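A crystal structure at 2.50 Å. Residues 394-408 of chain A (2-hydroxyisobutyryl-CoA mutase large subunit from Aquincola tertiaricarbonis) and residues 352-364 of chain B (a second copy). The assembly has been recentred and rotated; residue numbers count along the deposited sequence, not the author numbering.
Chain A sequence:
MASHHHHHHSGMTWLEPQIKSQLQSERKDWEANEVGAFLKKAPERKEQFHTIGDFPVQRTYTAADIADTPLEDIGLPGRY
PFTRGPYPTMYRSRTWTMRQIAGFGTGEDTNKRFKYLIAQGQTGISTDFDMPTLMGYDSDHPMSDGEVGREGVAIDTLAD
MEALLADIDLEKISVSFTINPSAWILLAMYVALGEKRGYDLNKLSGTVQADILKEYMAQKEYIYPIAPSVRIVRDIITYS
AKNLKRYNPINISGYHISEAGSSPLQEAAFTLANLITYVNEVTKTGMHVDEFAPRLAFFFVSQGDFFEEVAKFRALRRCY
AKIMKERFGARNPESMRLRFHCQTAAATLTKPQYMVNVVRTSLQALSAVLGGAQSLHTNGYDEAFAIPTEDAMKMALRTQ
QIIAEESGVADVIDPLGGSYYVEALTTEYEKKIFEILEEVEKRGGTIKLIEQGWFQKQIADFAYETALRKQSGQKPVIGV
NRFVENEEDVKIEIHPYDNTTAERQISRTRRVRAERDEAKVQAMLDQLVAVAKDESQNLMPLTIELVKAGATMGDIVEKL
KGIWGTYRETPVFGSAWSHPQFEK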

# COMPACT_ATOMS: atom_id res chain seq x y z
N LYS A 394 -8.82 12.60 -4.32
CA LYS A 394 -9.22 12.40 -2.91
C LYS A 394 -8.58 11.11 -2.38
O LYS A 394 -7.95 11.14 -1.33
CB LYS A 394 -10.73 12.33 -2.82
CG LYS A 394 -11.30 12.88 -1.51
CD LYS A 394 -12.61 12.23 -1.05
CE LYS A 394 -13.72 12.08 -2.05
NZ LYS A 394 -14.91 11.44 -1.43
N MET A 395 -8.64 10.00 -3.17
CA MET A 395 -8.06 8.69 -2.81
C MET A 395 -6.54 8.78 -2.70
O MET A 395 -5.95 8.20 -1.76
CB MET A 395 -8.50 7.62 -3.79
CG MET A 395 -7.90 6.21 -3.52
SD MET A 395 -8.34 5.49 -1.92
CE MET A 395 -10.14 5.34 -2.08
N ALA A 396 -5.90 9.57 -3.60
CA ALA A 396 -4.46 9.81 -3.61
C ALA A 396 -4.04 10.55 -2.36
O ALA A 396 -3.02 10.22 -1.79
CB ALA A 396 -4.07 10.57 -4.86
N LEU A 397 -4.87 11.50 -1.88
CA LEU A 397 -4.59 12.23 -0.64
C LEU A 397 -4.81 11.32 0.59
O LEU A 397 -3.97 11.34 1.48
CB LEU A 397 -5.44 13.51 -0.54
CG LEU A 397 -4.98 14.66 -1.43
CD1 LEU A 397 -6.10 15.67 -1.64
CD2 LEU A 397 -3.73 15.33 -0.86
N ARG A 398 -5.88 10.49 0.61
CA ARG A 398 -6.15 9.57 1.72
C ARG A 398 -5.00 8.58 1.91
O ARG A 398 -4.67 8.23 3.05
CB ARG A 398 -7.50 8.84 1.55
CG ARG A 398 -8.75 9.73 1.58
CD ARG A 398 -9.03 10.39 2.92
NE ARG A 398 -10.13 11.34 2.79
CZ ARG A 398 -9.99 12.66 2.63
NH1 ARG A 398 -8.78 13.20 2.59
NH2 ARG A 398 -11.05 13.44 2.51
N THR A 399 -4.38 8.17 0.78
CA THR A 399 -3.22 7.29 0.73
C THR A 399 -2.08 7.90 1.55
O THR A 399 -1.52 7.24 2.44
CB THR A 399 -2.81 7.02 -0.75
OG1 THR A 399 -3.94 6.50 -1.47
CG2 THR A 399 -1.63 6.07 -0.87
N GLN A 400 -1.76 9.18 1.27
CA GLN A 400 -0.70 9.92 1.93
C GLN A 400 -0.99 10.07 3.43
O GLN A 400 -0.13 9.82 4.26
CB GLN A 400 -0.49 11.29 1.23
CG GLN A 400 0.20 11.18 -0.13
CD GLN A 400 0.68 12.52 -0.67
OE1 GLN A 400 1.54 13.19 -0.08
NE2 GLN A 400 0.16 12.93 -1.83
N GLN A 401 -2.23 10.50 3.75
CA GLN A 401 -2.76 10.73 5.11
C GLN A 401 -2.76 9.47 5.97
O GLN A 401 -2.52 9.59 7.14
CB GLN A 401 -4.14 11.36 5.04
CG GLN A 401 -4.10 12.75 4.36
CD GLN A 401 -5.42 13.14 3.74
OE1 GLN A 401 -6.37 12.34 3.62
NE2 GLN A 401 -5.51 14.38 3.31
N ILE A 402 -2.97 8.26 5.38
CA ILE A 402 -2.90 6.98 6.07
C ILE A 402 -1.45 6.66 6.43
O ILE A 402 -1.18 6.21 7.55
CB ILE A 402 -3.64 5.85 5.25
CG1 ILE A 402 -5.16 5.90 5.57
CG2 ILE A 402 -3.08 4.43 5.55
CD1 ILE A 402 -6.03 5.41 4.54
N ILE A 403 -0.51 6.87 5.48
CA ILE A 403 0.92 6.65 5.68
C ILE A 403 1.42 7.59 6.77
O ILE A 403 2.14 7.17 7.67
CB ILE A 403 1.71 6.76 4.34
CG1 ILE A 403 1.34 5.62 3.39
CG2 ILE A 403 3.24 6.80 4.57
CD1 ILE A 403 1.80 5.84 2.01
N ALA A 404 1.02 8.86 6.69
CA ALA A 404 1.44 9.89 7.65
C ALA A 404 0.88 9.70 9.02
O ALA A 404 1.61 9.87 10.00
CB ALA A 404 1.05 11.27 7.13
N GLU A 405 -0.42 9.39 9.12
CA GLU A 405 -1.08 9.33 10.42
C GLU A 405 -1.33 7.95 11.02
O GLU A 405 -1.40 7.85 12.24
CB GLU A 405 -2.38 10.16 10.40
CG GLU A 405 -2.20 11.57 9.86
CD GLU A 405 -3.32 12.54 10.17
OE1 GLU A 405 -3.80 12.57 11.33
OE2 GLU A 405 -3.70 13.30 9.25
N GLU A 406 -1.48 6.91 10.21
CA GLU A 406 -1.81 5.60 10.76
C GLU A 406 -0.71 4.56 10.81
O GLU A 406 -0.79 3.64 11.64
CB GLU A 406 -3.04 5.03 10.03
CG GLU A 406 -4.30 5.86 10.16
CD GLU A 406 -5.53 5.09 9.75
OE1 GLU A 406 -5.40 3.93 9.30
OE2 GLU A 406 -6.63 5.67 9.81
N SER A 407 0.27 4.66 9.90
CA SER A 407 1.36 3.69 9.76
C SER A 407 2.52 3.81 10.79
O SER A 407 3.24 2.84 10.99
CB SER A 407 1.91 3.73 8.33
OG SER A 407 2.73 4.88 8.16
N GLY A 408 2.72 5.00 11.35
CA GLY A 408 3.79 5.31 12.30
C GLY A 408 5.15 5.59 11.67
O GLY A 408 6.05 6.03 12.37
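Chain B (352-364) PQYMVNVVRTSLQ

Chain B lies along the chain A helix, 394-405, as a second helix running in broadly the same direction. The signed crossing angle is -43°, and the axes approach to 9.6 Å. Residues 357-364 of chain B are helical. Before them, 354-356 have helical phi/psi without the regular bonds, and Q353(B) has positive phi. The register runs from R398(A) opposite V356(B), through T399(A) opposite V359(B), where the CA atoms are 6.0 Å apart, to S407(A) near L363(B).

V356(B), V359(B) and L363(B) all point toward chain A. I402(A) points back toward chain B and meets all three. Its CD1 is 3.6 Å from V356(B) CG1. Its CG2 is 3.9 Å from V359(B) CG1 and 4.0 Å from L363(B) CD1. I402(A) has the largest covered area in either stretch.

V356(B) also presses on the helix at R398(A), with CG2 3.2 Å from R398(A) CB. V359(B) fits between M395(A) and I402(A), and its CG2 lies 3.5 Å from T399(A) OG1. That hydroxyl donates to M395(A) O at 2.6 Å, so it is satisfied within its own helix. M395(A) starts out sideways, but its end bends in: CE reaches M355(B) CB at 3.6 Å. L363(B) CD1 settles among I402(A), I403(A) CG1 at 3.9 Å and S407(A) CB at 4.3 Å.

A salt bridge joins E406(A) to R360(B), whose long side chain brings its end nearer to chain A. R360(B) NE donates to E406(A) OE1 at 3.0 Å, and R360(B) NH2 to E406(A) OE2 at 2.9 Å. Both bonds are nearly straight, so carboxylate and guanidinium meet side by side. I402(A) CD1 covers one face of this guanidinium. R360(B) NH1 donates to N357(B) OD1 at 3.0 Å, which helps hold the arginine in place.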

# COMPACT_ATOMS: atom_id res chain seq x y z
N PRO B 352 -16.91 4.21 7.19
CA PRO B 352 -16.80 5.42 6.35
C PRO B 352 -15.60 5.33 5.42
O PRO B 352 -14.55 4.76 5.80
CB PRO B 352 -16.63 6.55 7.36
CG PRO B 352 -16.13 5.93 8.57
CD PRO B 352 -16.69 4.55 8.62
N GLN B 353 -15.74 5.84 4.17
CA GLN B 353 -14.67 5.88 3.17
C GLN B 353 -14.00 4.51 2.99
O GLN B 353 -12.77 4.43 2.85
CB GLN B 353 -13.65 6.96 3.54
CG GLN B 353 -14.24 8.36 3.66
CD GLN B 353 -13.15 9.38 3.80
OE1 GLN B 353 -13.13 10.16 4.76
NE2 GLN B 353 -12.29 9.43 2.79
N TYR B 354 -14.82 3.43 3.02
CA TYR B 354 -14.36 2.04 2.93
C TYR B 354 -13.27 1.73 1.90
O TYR B 354 -12.44 0.89 2.22
CB TYR B 354 -15.52 1.02 2.89
CG TYR B 354 -16.24 0.96 1.55
CD1 TYR B 354 -17.28 1.82 1.26
CD2 TYR B 354 -15.84 0.05 0.56
CE1 TYR B 354 -17.87 1.84 -0.00
CE2 TYR B 354 -16.43 0.05 -0.70
CZ TYR B 354 -17.45 0.95 -0.98
OH TYR B 354 -18.09 0.95 -2.20
N MET B 355 -13.26 2.37 0.69
CA MET B 355 -12.21 2.05 -0.32
C MET B 355 -10.79 2.37 0.12
O MET B 355 -9.84 1.80 -0.38
CB MET B 355 -12.48 2.62 -1.72
CG MET B 355 -13.45 1.82 -2.55
SD MET B 355 -13.23 0.03 -2.73
CE MET B 355 -11.79 -0.09 -3.81
N VAL B 356 -10.66 3.22 1.10
CA VAL B 356 -9.40 3.62 1.71
C VAL B 356 -8.74 2.42 2.45
O VAL B 356 -7.52 2.38 2.59
CB VAL B 356 -9.67 4.89 2.58
CG1 VAL B 356 -9.56 4.63 4.07
CG2 VAL B 356 -8.79 6.02 2.15
N ASN B 357 -9.56 1.40 2.82
CA ASN B 357 -9.11 0.13 3.41
C ASN B 357 -8.10 -0.58 2.51
O ASN B 357 -7.23 -1.26 3.02
CB ASN B 357 -10.30 -0.80 3.70
CG ASN B 357 -11.18 -0.26 4.77
OD1 ASN B 357 -10.73 0.54 5.58
ND2 ASN B 357 -12.46 -0.61 4.76
N VAL B 358 -8.19 -0.38 1.17
CA VAL B 358 -7.28 -0.96 0.19
C VAL B 358 -5.85 -0.53 0.52
O VAL B 358 -4.96 -1.39 0.50
CB VAL B 358 -7.74 -0.66 -1.27
CG1 VAL B 358 -6.70 -1.11 -2.32
CG2 VAL B 358 -9.10 -1.27 -1.55
N VAL B 359 -5.65 0.77 0.87
CA VAL B 359 -4.35 1.37 1.25
C VAL B 359 -3.84 0.74 2.56
O VAL B 359 -2.70 0.32 2.62
CB VAL B 359 -4.42 2.92 1.37
CG1 VAL B 359 -3.06 3.52 1.79
CG2 VAL B 359 -4.92 3.56 0.07
N ARG B 360 -4.69 0.70 3.59
CA ARG B 360 -4.41 0.15 4.91
C ARG B 360 -3.93 -1.27 4.80
O ARG B 360 -2.89 -1.60 5.37
CB ARG B 360 -5.69 0.19 5.78
CG ARG B 360 -6.14 1.58 6.18
CD ARG B 360 -7.37 1.53 7.04
NE ARG B 360 -7.62 2.82 7.67
CZ ARG B 360 -8.73 3.53 7.55
NH1 ARG B 360 -9.74 3.08 6.83
NH2 ARG B 360 -8.84 4.70 8.17
N THR B 361 -4.67 -2.11 4.05
CA THR B 361 -4.41 -3.54 3.82
C THR B 361 -3.16 -3.75 2.97
O THR B 361 -2.52 -4.78 3.12
CB THR B 361 -5.69 -4.23 3.31
OG1 THR B 361 -6.66 -4.16 4.36
CG2 THR B 361 -5.49 -5.69 2.90
N SER B 362 -2.80 -2.79 2.09
CA SER B 362 -1.57 -2.89 1.27
C SER B 362 -0.35 -2.84 2.18
O SER B 362 0.50 -3.73 2.12
CB SER B 362 -1.50 -1.75 0.25
OG SER B 362 -2.46 -1.97 -0.76
N LEU B 363 -0.30 -1.82 3.08
CA LEU B 363 0.79 -1.61 4.02
C LEU B 363 0.94 -2.80 4.98
O LEU B 363 2.07 -3.27 5.20
CB LEU B 363 0.59 -0.27 4.78
CG LEU B 363 0.38 0.96 3.89
CD1 LEU B 363 0.13 2.19 4.71
CD2 LEU B 363 1.53 1.18 2.91
N GLN B 364 -0.21 -3.30 5.50
CA GLN B 364 -0.28 -4.44 6.41
C GLN B 364 0.17 -5.75 5.73
O GLN B 364 0.90 -6.52 6.34
CB GLN B 364 -1.67 -4.54 7.02
CG GLN B 364 -1.97 -3.43 8.01
CD GLN B 364 -3.44 -3.28 8.28
OE1 GLN B 364 -4.22 -4.23 8.16
NE2 GLN B 364 -3.87 -2.06 8.66